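Local coordinates for protein thermophilic dibenzothiophene desulfurization enzyme C (Paenibacillus sp. A11-2, PDB 5XDD) that probably oxidises dibenzothiophene to its sulfoxide and then its sulfone, as an FMN-dependent monooxygenase with the acyl-CoA dehydrogenase fold, at residues W247-Q252 / G335-Q340. Residues are numbered along the deposited sequence; the frame is centred on the assembly and turned at random.
Sequences WTPITQ and GQLMVQ. With IND (indole), chain Q.
The thioether sulfur M338 SD lies against the pyrrolidine ring of P249, 3.7 Å from P249 N, a proline nitrogen that carries no hydrogen, so this is van der Waals packing. M338 reaches it with CG anti to its own N (chi1 -172°); bends at chi2 and chi3 bring the chain end nearer, and the unusual chi3 of -114° sets M338 CE 4.0 Å from Q252 CG, one turn along. L337 shares P249 CB with the sulfur and adds CG, its CD2 3.8 Å from P249 CB, the side chains crossing at about a right angle. Two nearly parallel helix segments (19°), with axes 9.2 Å apart at closest approach, are thus joined by apolar contacts. The polar ends of T248 and Q252 bond elsewhere: T248 OG1 to S411 O, and the Q252 amide to K345 and D389. Away from helix 331-358, W247 CZ2 comes within 3.6 Å of C2 of the bound indole, which lies at the edge of the W247 ring, while T251 OG1, bonded to W247 O, stands over one face. One helix therefore links the indole site to the C-terminal helical bundle, where I250 and L337 both also pack on helix 293-324 and V339 on helix 391-404.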
loop_
_atom_site.group_PDB
_atom_site.type_symbol
_atom_site.label_atom_id
_atom_site.label_comp_id
_atom_site.label_asym_id
_atom_site.label_seq_id
_atom_site.Cartn_x
_atom_site.Cartn_y
_atom_site.Cartn_z
ATOM N N TRP C 247 -11.176 20.192 -23.971
ATOM C CA TRP C 247 -10.937 18.934 -24.663
ATOM C C TRP C 247 -10.155 17.974 -23.765
ATOM O O TRP C 247 -10.425 16.766 -23.743
ATOM C CB TRP C 247 -10.191 19.153 -25.994
ATOM C CG TRP C 247 -9.823 17.833 -26.666
ATOM C CD1 TRP C 247 -10.627 17.071 -27.498
ATOM C CD2 TRP C 247 -8.594 17.116 -26.542
ATOM N NE1 TRP C 247 -9.975 15.945 -27.880
ATOM C CE2 TRP C 247 -8.719 15.941 -27.321
ATOM C CE3 TRP C 247 -7.405 17.333 -25.831
ATOM C CZ2 TRP C 247 -7.708 14.980 -27.398
ATOM C CZ3 TRP C 247 -6.396 16.379 -25.916
ATOM C CH2 TRP C 247 -6.552 15.217 -26.702
ATOM N N THR C 248 -9.201 18.502 -23.005
ATOM C CA THR C 248 -8.304 17.640 -22.239
ATOM C C THR C 248 -9.019 16.986 -21.064
ATOM O O THR C 248 -8.969 15.745 -20.952
ATOM C CB THR C 248 -7.064 18.422 -21.808
ATOM O OG1 THR C 248 -6.474 19.045 -22.950
ATOM C CG2 THR C 248 -5.991 17.456 -21.217
ATOM N N PRO C 249 -9.726 17.714 -20.195
ATOM C CA PRO C 249 -10.463 17.011 -19.143
ATOM C C PRO C 249 -11.506 16.052 -19.681
ATOM O O PRO C 249 -11.728 15.000 -19.074
ATOM C CB PRO C 249 -11.072 18.148 -18.319
ATOM C CG PRO C 249 -11.012 19.367 -19.239
ATOM C CD PRO C 249 -9.805 19.181 -20.053
ATOM N N ILE C 250 -12.191 16.401 -20.773
ATOM C CA ILE C 250 -13.115 15.464 -21.411
ATOM C C ILE C 250 -12.397 14.168 -21.759
ATOM O O ILE C 250 -12.889 13.065 -21.497
ATOM C CB ILE C 250 -13.742 16.111 -22.667
ATOM C CG1 ILE C 250 -14.745 17.197 -22.229
ATOM C CG2 ILE C 250 -14.432 15.050 -23.594
ATOM C CD1 ILE C 250 -15.383 17.986 -23.398
ATOM N N THR C 251 -11.234 14.284 -22.385
ATOM C CA THR C 251 -10.563 13.112 -22.918
ATOM C C THR C 251 -9.918 12.289 -21.796
ATOM O O THR C 251 -9.962 11.053 -21.812
ATOM C CB THR C 251 -9.549 13.574 -23.968
ATOM O OG1 THR C 251 -10.233 14.164 -25.102
ATOM C CG2 THR C 251 -8.697 12.456 -24.435
ATOM N N GLN C 252 -9.333 12.956 -20.806
ATOM C CA GLN C 252 -8.786 12.248 -19.659
ATOM C C GLN C 252 -9.873 11.562 -18.865
ATOM O O GLN C 252 -9.615 10.523 -18.239
ATOM C CB GLN C 252 -8.007 13.217 -18.787
ATOM C CG GLN C 252 -6.769 13.750 -19.435
ATOM C CD GLN C 252 -5.605 12.753 -19.385
ATOM O OE1 GLN C 252 -5.439 12.023 -18.403
ATOM N NE2 GLN C 252 -4.823 12.693 -20.461
ATOM N N GLY C 335 -9.961 24.688 -14.657
ATOM C CA GLY C 335 -8.927 24.122 -13.815
ATOM C C GLY C 335 -9.481 23.254 -12.710
ATOM O O GLY C 335 -8.892 22.228 -12.366
ATOM N N GLN C 336 -10.599 23.660 -12.114
ATOM C CA GLN C 336 -11.231 22.795 -11.135
ATOM C C GLN C 336 -11.650 21.486 -11.779
ATOM O O GLN C 336 -11.499 20.414 -11.187
ATOM C CB GLN C 336 -12.446 23.482 -10.497
ATOM C CG GLN C 336 -12.165 24.286 -9.240
ATOM C CD GLN C 336 -11.854 23.394 -8.046
ATOM O OE1 GLN C 336 -12.316 22.241 -7.970
ATOM N NE2 GLN C 336 -11.056 23.916 -7.110
ATOM N N LEU C 337 -12.228 21.563 -12.975
ATOM C CA LEU C 337 -12.669 20.357 -13.658
ATOM C C LEU C 337 -11.494 19.436 -13.953
ATOM O O LEU C 337 -11.593 18.224 -13.744
ATOM C CB LEU C 337 -13.382 20.726 -14.948
ATOM C CG LEU C 337 -13.781 19.508 -15.801
ATOM C CD1 LEU C 337 -14.865 18.690 -15.109
ATOM C CD2 LEU C 337 -14.210 19.926 -17.166
ATOM N N MET C 338 -10.373 19.997 -14.431
ATOM C CA MET C 338 -9.217 19.178 -14.752
ATOM C C MET C 338 -8.678 18.502 -13.498
ATOM O O MET C 338 -8.257 17.339 -13.542
ATOM C CB MET C 338 -8.146 20.031 -15.437
ATOM C CG MET C 338 -6.981 19.273 -15.980
ATOM S SD MET C 338 -7.374 18.099 -17.305
ATOM C CE MET C 338 -7.007 16.526 -16.531
ATOM N N VAL C 339 -8.726 19.202 -12.356
ATOM C CA VAL C 339 -8.231 18.625 -11.110
ATOM C C VAL C 339 -9.139 17.491 -10.660
ATOM O O VAL C 339 -8.661 16.446 -10.198
ATOM C CB VAL C 339 -8.096 19.709 -10.018
ATOM C CG1 VAL C 339 -7.988 19.083 -8.625
ATOM C CG2 VAL C 339 -6.896 20.557 -10.271
ATOM N N GLN C 340 -10.458 17.686 -10.755
ATOM C CA GLN C 340 -11.383 16.605 -10.441
ATOM C C GLN C 340 -11.191 15.423 -11.381
ATOM O O GLN C 340 -11.291 14.264 -10.951
ATOM C CB GLN C 340 -12.842 17.094 -10.505
ATOM C CG GLN C 340 -13.223 18.089 -9.407
ATOM C CD GLN C 340 -13.098 17.512 -7.976
ATOM O OE1 GLN C 340 -13.540 16.389 -7.691
ATOM N NE2 GLN C 340 -12.503 18.298 -7.069
HETATM N N1 IND Q . -5.714 13.269 -29.961
HETATM C C2 IND Q . -6.140 12.241 -29.213
HETATM C C3 IND Q . -5.202 12.121 -28.337
HETATM C C4 IND Q . -2.998 13.098 -27.630
HETATM C C5 IND Q . -2.097 14.105 -27.981
HETATM C C6 IND Q . -2.371 14.942 -29.073
HETATM C C7 IND Q . -3.556 14.773 -29.808
HETATM C C8 IND Q . -4.453 13.772 -29.486
HETATM C C9 IND Q . -4.160 12.917 -28.360
#